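PDB 1UF3: TT1561 protein from Thermus thermophilus, which is of unknown function but is predicted to be a phosphoesterase of the calcineurin-like metallophosphoesterase superfamily, and binds calcium ions. Local coordinates for residues 75-80 / 127-132; 68-73 / 94-99; 13-18 / 42-47; 114-119 / 155-160. All blocks are in the same frame, centred on the assembly; numbering follows the deposited sequence.

Contact 1: residues 75-80 / 127-132. With CA (calcium ion), chain I.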
loop_
_atom_site.group_PDB
_atom_site.type_symbol
_atom_site.label_atom_id
_atom_site.label_comp_id
_atom_site.label_asym_id
_atom_site.label_seq_id
_atom_site.Cartn_x
_atom_site.Cartn_y
_atom_site.Cartn_z
ATOM N N ALA A 75 14.552 3.059 -38.320
ATOM C CA ALA A 75 15.936 3.079 -38.782
ATOM C C ALA A 75 16.498 4.492 -39.038
ATOM O O ALA A 75 15.748 5.455 -39.261
ATOM C CB ALA A 75 16.053 2.212 -40.052
ATOM N N PRO A 76 17.827 4.646 -38.946
ATOM C CA PRO A 76 18.804 3.602 -38.622
ATOM C C PRO A 76 18.645 3.101 -37.172
ATOM O O PRO A 76 18.152 3.815 -36.295
ATOM C CB PRO A 76 20.145 4.294 -38.874
ATOM C CG PRO A 76 19.842 5.715 -38.496
ATOM C CD PRO A 76 18.495 5.941 -39.146
ATOM N N ILE A 77 19.064 1.865 -36.952
ATOM C CA ILE A 77 18.954 1.201 -35.658
ATOM C C ILE A 77 19.573 1.987 -34.497
ATOM O O ILE A 77 19.026 2.033 -33.400
ATOM C CB ILE A 77 19.612 -0.222 -35.742
ATOM C CG1 ILE A 77 19.465 -0.986 -34.418
ATOM C CG2 ILE A 77 21.079 -0.082 -36.076
ATOM C CD1 ILE A 77 18.056 -1.380 -34.070
ATOM N N TRP A 78 20.704 2.628 -34.755
ATOM C CA TRP A 78 21.417 3.359 -33.720
ATOM C C TRP A 78 20.721 4.558 -33.112
ATOM O O TRP A 78 21.049 4.939 -31.978
ATOM C CB TRP A 78 22.809 3.746 -34.239
ATOM C CG TRP A 78 23.575 2.561 -34.802
ATOM C CD1 TRP A 78 24.000 2.407 -36.086
ATOM C CD2 TRP A 78 24.035 1.391 -34.087
ATOM N NE1 TRP A 78 24.690 1.227 -36.221
ATOM C CE2 TRP A 78 24.728 0.584 -35.013
ATOM C CE3 TRP A 78 23.931 0.959 -32.756
ATOM C CZ2 TRP A 78 25.318 -0.640 -34.661
ATOM C CZ3 TRP A 78 24.523 -0.269 -32.397
ATOM C CH2 TRP A 78 25.206 -1.050 -33.350
ATOM N N GLU A 79 19.767 5.158 -33.826
ATOM C CA GLU A 79 19.046 6.301 -33.266
ATOM C C GLU A 79 18.053 5.808 -32.215
ATOM O O GLU A 79 17.982 6.344 -31.093
ATOM C CB GLU A 79 18.304 7.091 -34.356
ATOM C CG GLU A 79 19.246 7.685 -35.399
ATOM C CD GLU A 79 18.652 8.870 -36.170
ATOM O OE1 GLU A 79 19.445 9.543 -36.852
ATOM O OE2 GLU A 79 17.426 9.134 -36.103
ATOM N N TYR A 80 17.266 4.804 -32.592
ATOM C CA TYR A 80 16.314 4.189 -31.661
ATOM C C TYR A 80 17.142 3.699 -30.456
ATOM O O TYR A 80 16.832 4.017 -29.314
ATOM C CB TYR A 80 15.615 2.985 -32.332
ATOM C CG TYR A 80 15.074 1.890 -31.385
ATOM C CD1 TYR A 80 13.835 2.031 -30.753
ATOM C CD2 TYR A 80 15.799 0.720 -31.146
ATOM C CE1 TYR A 80 13.324 1.032 -29.909
ATOM C CE2 TYR A 80 15.294 -0.295 -30.299
ATOM C CZ TYR A 80 14.057 -0.132 -29.690
ATOM O OH TYR A 80 13.517 -1.134 -28.890
ATOM N N GLU A 127 18.543 1.632 -43.873
ATOM C CA GLU A 127 17.401 2.083 -44.674
ATOM C C GLU A 127 16.117 1.524 -44.044
ATOM O O GLU A 127 15.019 2.051 -44.236
ATOM C CB GLU A 127 17.533 1.571 -46.117
ATOM C CG GLU A 127 18.868 1.887 -46.776
ATOM C CD GLU A 127 19.103 1.053 -48.025
ATOM O OE1 GLU A 127 18.894 -0.181 -47.962
ATOM O OE2 GLU A 127 19.509 1.617 -49.070
ATOM N N ALA A 128 16.269 0.441 -43.293
ATOM C CA ALA A 128 15.142 -0.202 -42.621
ATOM C C ALA A 128 15.725 -1.196 -41.615
ATOM O O ALA A 128 16.945 -1.332 -41.510
ATOM C CB ALA A 128 14.271 -0.967 -43.660
ATOM N N LEU A 129 14.862 -1.878 -40.863
ATOM C CA LEU A 129 15.362 -2.910 -39.952
ATOM C C LEU A 129 14.826 -4.198 -40.527
ATOM O O LEU A 129 13.625 -4.424 -40.517
ATOM C CB LEU A 129 14.835 -2.739 -38.524
ATOM C CG LEU A 129 15.135 -1.419 -37.802
ATOM C CD1 LEU A 129 14.816 -1.560 -36.300
ATOM C CD2 LEU A 129 16.589 -1.042 -38.005
ATOM N N ARG A 130 15.703 -5.061 -41.010
ATOM C CA ARG A 130 15.241 -6.308 -41.591
ATOM C C ARG A 130 16.239 -7.385 -41.255
ATOM O O ARG A 130 17.443 -7.214 -41.474
ATOM C CB ARG A 130 15.124 -6.170 -43.130
ATOM C CG ARG A 130 14.622 -7.422 -43.836
ATOM C CD ARG A 130 14.556 -7.276 -45.368
ATOM N NE ARG A 130 15.881 -7.275 -45.985
ATOM C CZ ARG A 130 16.520 -6.188 -46.427
ATOM N NH1 ARG A 130 15.962 -4.983 -46.336
ATOM N NH2 ARG A 130 17.736 -6.306 -46.949
ATOM N N TYR A 131 15.760 -8.501 -40.727
ATOM C CA TYR A 131 16.692 -9.573 -40.412
ATOM C C TYR A 131 16.201 -10.890 -40.939
ATOM O O TYR A 131 15.011 -11.189 -40.868
ATOM C CB TYR A 131 16.897 -9.733 -38.889
ATOM C CG TYR A 131 17.162 -8.443 -38.139
ATOM C CD1 TYR A 131 16.124 -7.736 -37.536
ATOM C CD2 TYR A 131 18.453 -7.932 -38.031
ATOM C CE1 TYR A 131 16.372 -6.552 -36.835
ATOM C CE2 TYR A 131 18.704 -6.746 -37.336
ATOM C CZ TYR A 131 17.669 -6.074 -36.750
ATOM O OH TYR A 131 17.923 -4.902 -36.096
ATOM N N PRO A 132 17.113 -11.696 -41.482
ATOM C CA PRO A 132 16.717 -13.006 -41.997
ATOM C C PRO A 132 16.445 -13.920 -40.790
ATOM O O PRO A 132 17.050 -13.747 -39.721
ATOM C CB PRO A 132 17.926 -13.435 -42.815
ATOM C CG PRO A 132 19.077 -12.730 -42.131
ATOM C CD PRO A 132 18.510 -11.377 -41.834
HETATM CA CA CA I . 14.722 7.505 -38.784
HETATM O O HOH W 1 15.781 7.106 -36.511
HETATM O O HOH W 2 16.706 8.982 -38.842
HETATM O O HOH W 3 15.840 8.565 -41.125
HETATM O O HOH W 4 12.755 6.502 -37.645
#
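Leu129, Ala75 and Ile77 supply most of the surface that segments 75-80 and 127-132 bury in each other. Leu129 sets its CG beside its own backbone N, anti to the carbonyl carbon (chi1 -59°), and its two methyls share the work. CD2 touches both Ala75 CB and Ile77 CB, each at 3.9 Å, while CD1 meets Ile77 CD1. The two branched side chains cross at about a right angle. Ala75 CB points toward the opposing backbone and comes to 3.6 Å from Ala128 CA. Ile77 holds CG1 anti to its backbone N (chi1 -177°), and CD1 beyond it ends 4.1 Å from Tyr131 OH; that hydroxyl finds its polar partners in Glu125 and His98. While the methyl of Ala75 packs, its carbonyl, part of the cis peptide to Pro76, binds calcium, with Ala75 O 2.3 Å from the ion. Lys45 O, Ala47 O and four waters complete seven ligands. Glu79 OE2 acts from the second shell, accepting from water 1 at 2.6 Å and from water 2 at 2.8 Å. No hydrogen bond joins the two segments, so apolar packing alone holds them directly. All three protein ligands of the ion are uncharged carbonyls, and the carboxylate of Glu79, acting through water, probably offsets part of its charge.

Contact 2: residues 68-73 / 94-99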
loop_
_atom_site.group_PDB
_atom_site.type_symbol
_atom_site.label_atom_id
_atom_site.label_comp_id
_atom_site.label_asym_id
_atom_site.label_seq_id
_atom_site.Cartn_x
_atom_site.Cartn_y
_atom_site.Cartn_z
ATOM N N TYR A 68 9.868 -3.087 -25.050
ATOM C CA TYR A 68 9.516 -2.729 -26.410
ATOM C C TYR A 68 10.548 -3.211 -27.406
ATOM O O TYR A 68 11.688 -3.546 -27.033
ATOM C CB TYR A 68 9.308 -1.191 -26.530
ATOM C CG TYR A 68 10.248 -0.337 -25.683
ATOM C CD1 TYR A 68 9.821 0.226 -24.470
ATOM C CD2 TYR A 68 11.579 -0.141 -26.062
ATOM C CE1 TYR A 68 10.722 0.969 -23.640
ATOM C CE2 TYR A 68 12.482 0.590 -25.246
ATOM C CZ TYR A 68 12.044 1.129 -24.042
ATOM O OH TYR A 68 12.960 1.748 -23.215
ATOM N N VAL A 69 10.124 -3.328 -28.666
ATOM C CA VAL A 69 11.024 -3.704 -29.748
ATOM C C VAL A 69 10.699 -2.729 -30.893
ATOM O O VAL A 69 9.583 -2.201 -30.994
ATOM C CB VAL A 69 10.850 -5.168 -30.214
ATOM C CG1 VAL A 69 11.094 -6.112 -29.049
ATOM C CG2 VAL A 69 9.478 -5.378 -30.811
ATOM N N PRO A 70 11.680 -2.455 -31.747
ATOM C CA PRO A 70 11.451 -1.526 -32.856
ATOM C C PRO A 70 10.759 -2.206 -34.043
ATOM O O PRO A 70 10.699 -3.445 -34.121
ATOM C CB PRO A 70 12.860 -1.067 -33.188
ATOM C CG PRO A 70 13.653 -2.356 -33.010
ATOM C CD PRO A 70 13.069 -2.972 -31.751
ATOM N N GLY A 71 10.234 -1.390 -34.956
ATOM C CA GLY A 71 9.578 -1.923 -36.143
ATOM C C GLY A 71 10.463 -1.784 -37.372
ATOM O O GLY A 71 11.594 -1.287 -37.277
ATOM N N PRO A 72 9.984 -2.216 -38.551
ATOM C CA PRO A 72 10.791 -2.112 -39.773
ATOM C C PRO A 72 11.196 -0.671 -40.138
ATOM O O PRO A 72 12.203 -0.464 -40.783
ATOM C CB PRO A 72 9.894 -2.759 -40.844
ATOM C CG PRO A 72 9.008 -3.709 -40.017
ATOM C CD PRO A 72 8.696 -2.883 -38.813
ATOM N N GLN A 73 10.423 0.313 -39.713
ATOM C CA GLN A 73 10.736 1.707 -40.016
ATOM C C GLN A 73 11.591 2.497 -38.980
ATOM O O GLN A 73 11.939 3.660 -39.213
ATOM C CB GLN A 73 9.432 2.460 -40.281
ATOM C CG GLN A 73 8.770 2.098 -41.610
ATOM C CD GLN A 73 7.548 2.957 -41.886
ATOM O OE1 GLN A 73 7.617 4.180 -41.792
ATOM N NE2 GLN A 73 6.423 2.322 -42.217
HETATM N N MSE A 94 12.410 0.523 -17.722
HETATM C CA MSE A 94 12.079 0.482 -19.155
HETATM C C MSE A 94 13.142 -0.328 -19.820
HETATM O O MSE A 94 14.297 -0.323 -19.387
HETATM C CB MSE A 94 12.068 1.890 -19.762
HETATM C CG MSE A 94 11.097 2.783 -19.093
HETATM SE SE MSE A 94 11.288 4.635 -19.675
HETATM C CE MSE A 94 10.547 4.385 -21.483
ATOM N N ARG A 95 12.784 -1.005 -20.898
ATOM C CA ARG A 95 13.750 -1.842 -21.545
ATOM C C ARG A 95 13.467 -2.235 -22.989
ATOM O O ARG A 95 12.435 -2.849 -23.297
ATOM C CB ARG A 95 13.926 -3.132 -20.715
ATOM C CG ARG A 95 15.020 -4.081 -21.209
ATOM C CD ARG A 95 16.407 -3.394 -21.287
ATOM N NE ARG A 95 17.519 -4.326 -21.109
ATOM C CZ ARG A 95 18.564 -4.452 -21.926
ATOM N NH1 ARG A 95 18.669 -3.711 -23.017
ATOM N NH2 ARG A 95 19.532 -5.313 -21.631
ATOM N N ASN A 96 14.408 -1.884 -23.861
ATOM C CA ASN A 96 14.348 -2.276 -25.247
ATOM C C ASN A 96 14.837 -3.720 -25.162
ATOM O O ASN A 96 15.968 -3.949 -24.750
ATOM C CB ASN A 96 15.342 -1.462 -26.081
ATOM C CG ASN A 96 15.977 -2.275 -27.147
ATOM O OD1 ASN A 96 15.285 -2.954 -27.899
ATOM N ND2 ASN A 96 17.309 -2.231 -27.231
ATOM N N VAL A 97 13.993 -4.683 -25.523
ATOM C CA VAL A 97 14.390 -6.086 -25.458
ATOM C C VAL A 97 14.819 -6.659 -26.804
ATOM O O VAL A 97 15.055 -7.860 -26.936
ATOM C CB VAL A 97 13.269 -6.967 -24.806
ATOM C CG1 VAL A 97 13.133 -6.609 -23.300
ATOM C CG2 VAL A 97 11.927 -6.740 -25.502
ATOM N N HIS A 98 14.977 -5.783 -27.795
ATOM C CA HIS A 98 15.409 -6.204 -29.131
ATOM C C HIS A 98 16.788 -6.890 -29.058
ATOM O O HIS A 98 17.787 -6.283 -28.681
ATOM C CB HIS A 98 15.439 -4.976 -30.075
ATOM C CG HIS A 98 15.889 -5.287 -31.474
ATOM N ND1 HIS A 98 15.249 -6.207 -32.282
ATOM C CD2 HIS A 98 16.945 -4.830 -32.193
ATOM C CE1 HIS A 98 15.895 -6.308 -33.433
ATOM N NE2 HIS A 98 16.928 -5.484 -33.403
ATOM N N GLU A 99 16.814 -8.173 -29.405
ATOM C CA GLU A 99 18.005 -9.039 -29.401
ATOM C C GLU A 99 18.530 -9.294 -27.987
ATOM O O GLU A 99 19.594 -9.876 -27.808
ATOM C CB GLU A 99 19.156 -8.465 -30.247
ATOM C CG GLU A 99 18.777 -7.904 -31.615
ATOM C CD GLU A 99 19.999 -7.366 -32.363
ATOM O OE1 GLU A 99 20.961 -6.918 -31.707
ATOM O OE2 GLU A 99 20.002 -7.385 -33.608
#
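Tyr68 and Asn96 pair in register as parallel strands, with 5.0 Å between Tyr68 CA and Asn96 CA. Tyr68 N donates to Arg95 O at 3.1 Å, and Tyr68 O accepts from Val97 N at 3.0 Å. Packing is tightest here: the Tyr68 ring lies back across the neighbouring strand, Arg95 O over the centre of one face, and CE2 comes to 3.4 Å from Asn96 CA. Its hydroxyl passes Met94 CB and bonds to Glu88. An alanine here would probably open a gap above Arg95 and beside Met94 and deprive Glu88 of the hydroxyl. On the other side of the strands, Val69 CG1 meets Val97 CG2 at 3.7 Å. Beyond, Pro70 CG stands over one face of the His98 ring, 4.2 Å from its centroid, a CH-pi contact; Glu99 CG covers the opposite face. His98 N bonds to Asn96 OD1, closing an Asx turn, the donor 51° out of the amide plane; Tyr80 OH also bonds OD1. Past Pro70 the chains part, and Pro72, Gln73 and Glu99 reach a looser, partly exposed margin. Strands 66-69 and 94-96, linked through helix 77-90, form a beta-alpha-beta crossover at one border of their sheet.

Contact 3: residues 13-18 / 42-47. With CA (calcium ion), chain I.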
loop_
_atom_site.group_PDB
_atom_site.type_symbol
_atom_site.label_atom_id
_atom_site.label_comp_id
_atom_site.label_asym_id
_atom_site.label_seq_id
_atom_site.Cartn_x
_atom_site.Cartn_y
_atom_site.Cartn_z
ATOM N N ASN A 13 2.800 -0.461 -33.248
ATOM C CA ASN A 13 2.871 0.534 -34.302
ATOM C C ASN A 13 2.275 1.915 -34.044
ATOM O O ASN A 13 1.429 2.362 -34.801
ATOM C CB ASN A 13 2.219 -0.068 -35.553
ATOM C CG ASN A 13 2.605 0.660 -36.815
ATOM O OD1 ASN A 13 3.772 0.647 -37.219
ATOM N ND2 ASN A 13 1.625 1.306 -37.450
ATOM N N PRO A 14 2.696 2.610 -32.974
ATOM C CA PRO A 14 2.144 3.949 -32.714
ATOM C C PRO A 14 2.506 4.990 -33.810
ATOM O O PRO A 14 1.847 6.023 -33.942
ATOM C CB PRO A 14 2.736 4.310 -31.348
ATOM C CG PRO A 14 4.043 3.529 -31.319
ATOM C CD PRO A 14 3.613 2.197 -31.896
HETATM N N MSE A 15 3.553 4.706 -34.576
HETATM C CA MSE A 15 4.016 5.568 -35.662
HETATM C C MSE A 15 4.152 7.065 -35.338
HETATM O O MSE A 15 3.654 7.922 -36.082
HETATM C CB MSE A 15 3.110 5.393 -36.900
HETATM C CG MSE A 15 3.339 4.115 -37.711
HETATM SE SE MSE A 15 4.930 4.101 -38.774
HETATM C CE MSE A 15 4.286 5.265 -40.205
ATOM N N GLY A 16 4.821 7.379 -34.231
ATOM C CA GLY A 16 5.038 8.770 -33.863
ATOM C C GLY A 16 3.865 9.558 -33.325
ATOM O O GLY A 16 4.001 10.756 -33.056
ATOM N N ASP A 17 2.718 8.907 -33.148
ATOM C CA ASP A 17 1.540 9.590 -32.617
ATOM C C ASP A 17 1.704 9.784 -31.105
ATOM O O ASP A 17 1.284 8.939 -30.306
ATOM C CB ASP A 17 0.291 8.762 -32.891
ATOM C CG ASP A 17 -0.973 9.552 -32.702
ATOM O OD1 ASP A 17 -0.921 10.570 -31.987
ATOM O OD2 ASP A 17 -2.022 9.157 -33.258
ATOM N N LEU A 18 2.301 10.907 -30.717
ATOM C CA LEU A 18 2.548 11.205 -29.311
ATOM C C LEU A 18 1.302 11.490 -28.487
ATOM O O LEU A 18 1.288 11.271 -27.267
ATOM C CB LEU A 18 3.507 12.392 -29.189
ATOM C CG LEU A 18 4.839 12.160 -29.892
ATOM C CD1 LEU A 18 5.703 13.384 -29.749
ATOM C CD2 LEU A 18 5.531 10.943 -29.304
ATOM N N LEU A 42 7.760 2.428 -33.570
ATOM C CA LEU A 42 7.534 3.463 -32.572
ATOM C C LEU A 42 7.384 4.788 -33.320
ATOM O O LEU A 42 6.521 5.600 -33.009
ATOM C CB LEU A 42 8.729 3.587 -31.620
ATOM C CG LEU A 42 8.953 2.550 -30.507
ATOM C CD1 LEU A 42 9.207 1.169 -31.092
ATOM C CD2 LEU A 42 10.156 3.004 -29.667
HETATM N N MSE A 43 8.244 4.964 -34.320
HETATM C CA MSE A 43 8.329 6.183 -35.139
HETATM C C MSE A 43 8.356 5.848 -36.625
HETATM O O MSE A 43 8.754 4.743 -37.010
HETATM C CB MSE A 43 9.663 6.894 -34.855
HETATM C CG MSE A 43 9.776 7.613 -33.548
HETATM SE SE MSE A 43 8.752 9.194 -33.651
HETATM C CE MSE A 43 8.150 9.243 -31.804
ATOM N N PRO A 44 7.959 6.806 -37.484
ATOM C CA PRO A 44 7.981 6.578 -38.932
ATOM C C PRO A 44 9.457 6.676 -39.302
ATOM O O PRO A 44 10.244 7.269 -38.559
ATOM C CB PRO A 44 7.213 7.775 -39.494
ATOM C CG PRO A 44 6.367 8.230 -38.350
ATOM C CD PRO A 44 7.284 8.071 -37.164
ATOM N N LYS A 45 9.838 6.116 -40.443
ATOM C CA LYS A 45 11.226 6.166 -40.899
ATOM C C LYS A 45 11.809 7.592 -40.824
ATOM O O LYS A 45 12.955 7.778 -40.402
ATOM C CB LYS A 45 11.308 5.638 -42.344
ATOM C CG LYS A 45 12.652 5.783 -43.036
ATOM C CD LYS A 45 13.726 4.960 -42.347
ATOM C CE LYS A 45 15.090 5.151 -42.995
ATOM N NZ LYS A 45 15.086 4.718 -44.422
ATOM N N ALA A 46 11.008 8.587 -41.213
ATOM C CA ALA A 46 11.441 9.991 -41.234
ATOM C C ALA A 46 11.993 10.518 -39.917
ATOM O O ALA A 46 12.888 11.356 -39.910
ATOM C CB ALA A 46 10.279 10.892 -41.691
ATOM N N ALA A 47 11.437 10.047 -38.808
ATOM C CA ALA A 47 11.863 10.479 -37.485
ATOM C C ALA A 47 13.362 10.339 -37.246
ATOM O O ALA A 47 14.043 9.448 -37.818
ATOM C CB ALA A 47 11.087 9.711 -36.427
HETATM CA CA CA I . 14.722 7.505 -38.784
HETATM O O HOH W 4 12.755 6.502 -37.645
HETATM O O HOH W 1 15.781 7.106 -36.511
HETATM O O HOH W 2 16.706 8.982 -38.842
HETATM O O HOH W 3 15.840 8.565 -41.125
#
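Pro44 lies over one face of the Met15-Gly16 peptide, its CG 3.5 Å from Met15 O and its CD 3.8 Å from Met15 C. The selenomethionine side chain of Met15, bent at chi2 and chi3, curls over the same proline and sets CE 3.9 Å from Pro44 CB. Pro14 CG approaches the Leu42 peptide from close to its plane and not over a face, 3.6 Å from Leu42 O. That oxygen also takes the one hydrogen bond between the segments, from Gly16 N at 2.7 Å, with the donor tilted 23° from the carbonyl plane. Gly16 sits in a type I' turn running from Pro14 to Asp17, at a phi of 74°, and a CB on it would crowd Pro44 CD. Met43, also a selenomethionine, lays its SE 3.7 Å from Gly16 CA, and its CE meets Leu18 CD2, the two side chains crossing at about a right angle. Beyond Pro44 the chain turns to the calcium ion, which Lys45 O and Ala47 O bind; water 4, a further ligand, donates to Pro44 O at 2.8 Å. One short backbone bond set among prolines and selenomethionines thus ties the turn 14-17 to the loop 42-47, which grips the metal with main-chain carbonyls and, by way of water 4, links the carbonyl of Pro44 to the coordination shell.

Contact 4: residues 114-119 / 155-160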
loop_
_atom_site.group_PDB
_atom_site.type_symbol
_atom_site.label_atom_id
_atom_site.label_comp_id
_atom_site.label_asym_id
_atom_site.label_seq_id
_atom_site.Cartn_x
_atom_site.Cartn_y
_atom_site.Cartn_z
ATOM N N GLY A 114 12.811 -7.344 -32.954
ATOM C CA GLY A 114 12.017 -6.378 -33.687
ATOM C C GLY A 114 12.424 -6.307 -35.155
ATOM O O GLY A 114 13.181 -7.143 -35.634
ATOM N N GLY A 115 11.926 -5.299 -35.865
ATOM C CA GLY A 115 12.239 -5.164 -37.278
ATOM C C GLY A 115 11.461 -6.200 -38.067
ATOM O O GLY A 115 10.625 -6.917 -37.517
ATOM N N GLU A 116 11.726 -6.297 -39.358
ATOM C CA GLU A 116 11.042 -7.293 -40.172
ATOM C C GLU A 116 11.830 -8.580 -40.148
ATOM O O GLU A 116 12.990 -8.580 -40.517
ATOM C CB GLU A 116 10.959 -6.835 -41.627
ATOM C CG GLU A 116 10.279 -7.845 -42.547
ATOM C CD GLU A 116 10.496 -7.524 -44.022
ATOM O OE1 GLU A 116 10.739 -6.344 -44.350
ATOM O OE2 GLU A 116 10.421 -8.459 -44.848
ATOM N N ILE A 117 11.238 -9.680 -39.701
ATOM C CA ILE A 117 11.988 -10.920 -39.766
ATOM C C ILE A 117 11.620 -11.544 -41.122
ATOM O O ILE A 117 10.529 -12.088 -41.288
ATOM C CB ILE A 117 11.632 -11.918 -38.636
ATOM C CG1 ILE A 117 12.029 -11.354 -37.263
ATOM C CG2 ILE A 117 12.417 -13.212 -38.855
ATOM C CD1 ILE A 117 11.431 -12.130 -36.052
ATOM N N ALA A 118 12.528 -11.435 -42.088
ATOM C CA ALA A 118 12.328 -11.974 -43.432
ATOM C C ALA A 118 12.776 -13.427 -43.462
ATOM O O ALA A 118 13.625 -13.836 -42.657
ATOM C CB ALA A 118 13.131 -11.155 -44.443
ATOM N N ASP A 119 12.220 -14.213 -44.385
ATOM C CA ASP A 119 12.592 -15.620 -44.459
ATOM C C ASP A 119 14.084 -15.736 -44.723
ATOM O O ASP A 119 14.782 -16.537 -44.091
ATOM C CB ASP A 119 11.813 -16.353 -45.567
ATOM C CG ASP A 119 10.297 -16.213 -45.415
ATOM O OD1 ASP A 119 9.828 -15.954 -44.282
ATOM O OD2 ASP A 119 9.571 -16.367 -46.428
ATOM N N PHE A 155 7.631 -9.490 -30.970
ATOM C CA PHE A 155 8.100 -9.478 -32.360
ATOM C C PHE A 155 7.252 -8.475 -33.119
ATOM O O PHE A 155 6.112 -8.170 -32.737
ATOM C CB PHE A 155 7.855 -10.801 -33.097
ATOM C CG PHE A 155 8.562 -11.976 -32.542
ATOM C CD1 PHE A 155 7.826 -13.099 -32.136
ATOM C CD2 PHE A 155 9.946 -12.035 -32.546
ATOM C CE1 PHE A 155 8.465 -14.257 -31.761
ATOM C CE2 PHE A 155 10.594 -13.180 -32.171
ATOM C CZ PHE A 155 9.849 -14.310 -31.777
ATOM N N HIS A 156 7.798 -7.975 -34.214
ATOM C CA HIS A 156 6.986 -7.095 -35.011
ATOM C C HIS A 156 6.241 -8.009 -36.008
ATOM O O HIS A 156 5.031 -7.901 -36.186
ATOM C CB HIS A 156 7.825 -6.090 -35.769
ATOM C CG HIS A 156 7.002 -5.220 -36.661
ATOM N ND1 HIS A 156 6.654 -5.592 -37.943
ATOM C CD2 HIS A 156 6.346 -4.063 -36.410
ATOM C CE1 HIS A 156 5.816 -4.698 -38.442
ATOM N NE2 HIS A 156 5.612 -3.762 -37.529
ATOM N N THR A 157 6.992 -8.919 -36.610
ATOM C CA THR A 157 6.527 -9.865 -37.608
ATOM C C THR A 157 5.567 -10.931 -37.072
ATOM O O THR A 157 5.881 -11.635 -36.117
ATOM C CB THR A 157 7.750 -10.533 -38.239
ATOM O OG1 THR A 157 8.544 -9.518 -38.865
ATOM C CG2 THR A 157 7.353 -11.598 -39.270
HETATM N N MSE A 158 4.392 -11.037 -37.686
HETATM C CA MSE A 158 3.385 -12.016 -37.275
HETATM C C MSE A 158 3.722 -13.428 -37.714
HETATM O O MSE A 158 4.268 -13.638 -38.797
HETATM C CB MSE A 158 2.031 -11.680 -37.882
HETATM C CG MSE A 158 1.308 -10.542 -37.266
HETATM SE SE MSE A 158 -0.581 -10.734 -37.667
HETATM C CE MSE A 158 -0.862 -12.470 -36.884
ATOM N N PRO A 159 3.392 -14.424 -36.882
ATOM C CA PRO A 159 3.680 -15.809 -37.263
ATOM C C PRO A 159 2.561 -16.327 -38.176
ATOM O O PRO A 159 1.445 -15.812 -38.168
ATOM C CB PRO A 159 3.692 -16.536 -35.927
ATOM C CG PRO A 159 2.622 -15.805 -35.171
ATOM C CD PRO A 159 2.939 -14.357 -35.481
ATOM N N TYR A 160 2.873 -17.326 -38.984
ATOM C CA TYR A 160 1.870 -17.912 -39.854
ATOM C C TYR A 160 0.909 -18.643 -38.934
ATOM O O TYR A 160 1.350 -19.424 -38.083
ATOM C CB TYR A 160 2.510 -18.922 -40.781
ATOM C CG TYR A 160 1.490 -19.827 -41.413
ATOM C CD1 TYR A 160 0.759 -19.402 -42.521
ATOM C CD2 TYR A 160 1.254 -21.106 -40.903
ATOM C CE1 TYR A 160 -0.186 -20.231 -43.125
ATOM C CE2 TYR A 160 0.305 -21.952 -41.496
ATOM C CZ TYR A 160 -0.410 -21.504 -42.613
ATOM O OH TYR A 160 -1.340 -22.315 -43.229
HETATM O O HOH W 5 10.039 -8.795 -35.614
#
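Glu116 and Thr157 mark the closest approach of the two backbones, 5.8 Å from Glu116 CA to Thr157 CA, where the chain leaving strand 151-155 runs beside strand 108-118 without a direct main-chain hydrogen bond. A side chain fills that role. Ile117 N donates to Thr157 OG1 at 2.8 Å, almost straight, with an angle of 173° at the hydrogen. Thr157 places OG1 beside its own backbone N, anti to the carbonyl carbon (chi1 -61°), and its CB points at the strand; the methyl CG2 lies 3.8 Å from Ile117 O. Replacing this residue by an alanine would probably leave Ile117 N without its mate and open a small gap where CG2 had met Ile117 O. Next to this bond water 5 bridges the backbones, donating to Gly115 O at 2.7 Å and accepting from His156 N at 2.8 Å. Gly115 O also has His156 CB close by, at 3.4 Å, whereas the imidazole leads away to Pro72 and Ala187. Apolar contact resumes at Phe155, where Ile117 CD1 reaches 3.8 Å from CD2 of the phenylalanine ring and the two side chains cross obliquely. Ile117 and Thr157 both pack on Val172 of helix 170-179, Ile117 also touches Ala136 and Phe155 Leu140, both of helix 133-140, and on the far side from strand 108-118 Phe155 pairs through its backbone with Leu185 of strand 183-186.

Overall arrangement
Along the chain contact 3 closes first; contact 2 and contact 4 follow in series, and contact 1 interleaves with both. Contacts 1 and 3, centres 14 Å apart, share a calcium ion and its four waters. By centres, contact 2 lies about 10 Å from contact 1 and 12 Å from contact 4, and it joins strands of one sheet, whereas contacts 1 and 4 reach the other through strands 130-132 and 108-118. His98 links the sheets, bonding to Tyr131 and to Gly114. Contacts 3 and 4, centres about 18 Å apart, do not touch. Together the four tie loops of both sheets along one edge of the fold, where calcineurin-like phosphoesterases generally place their active site.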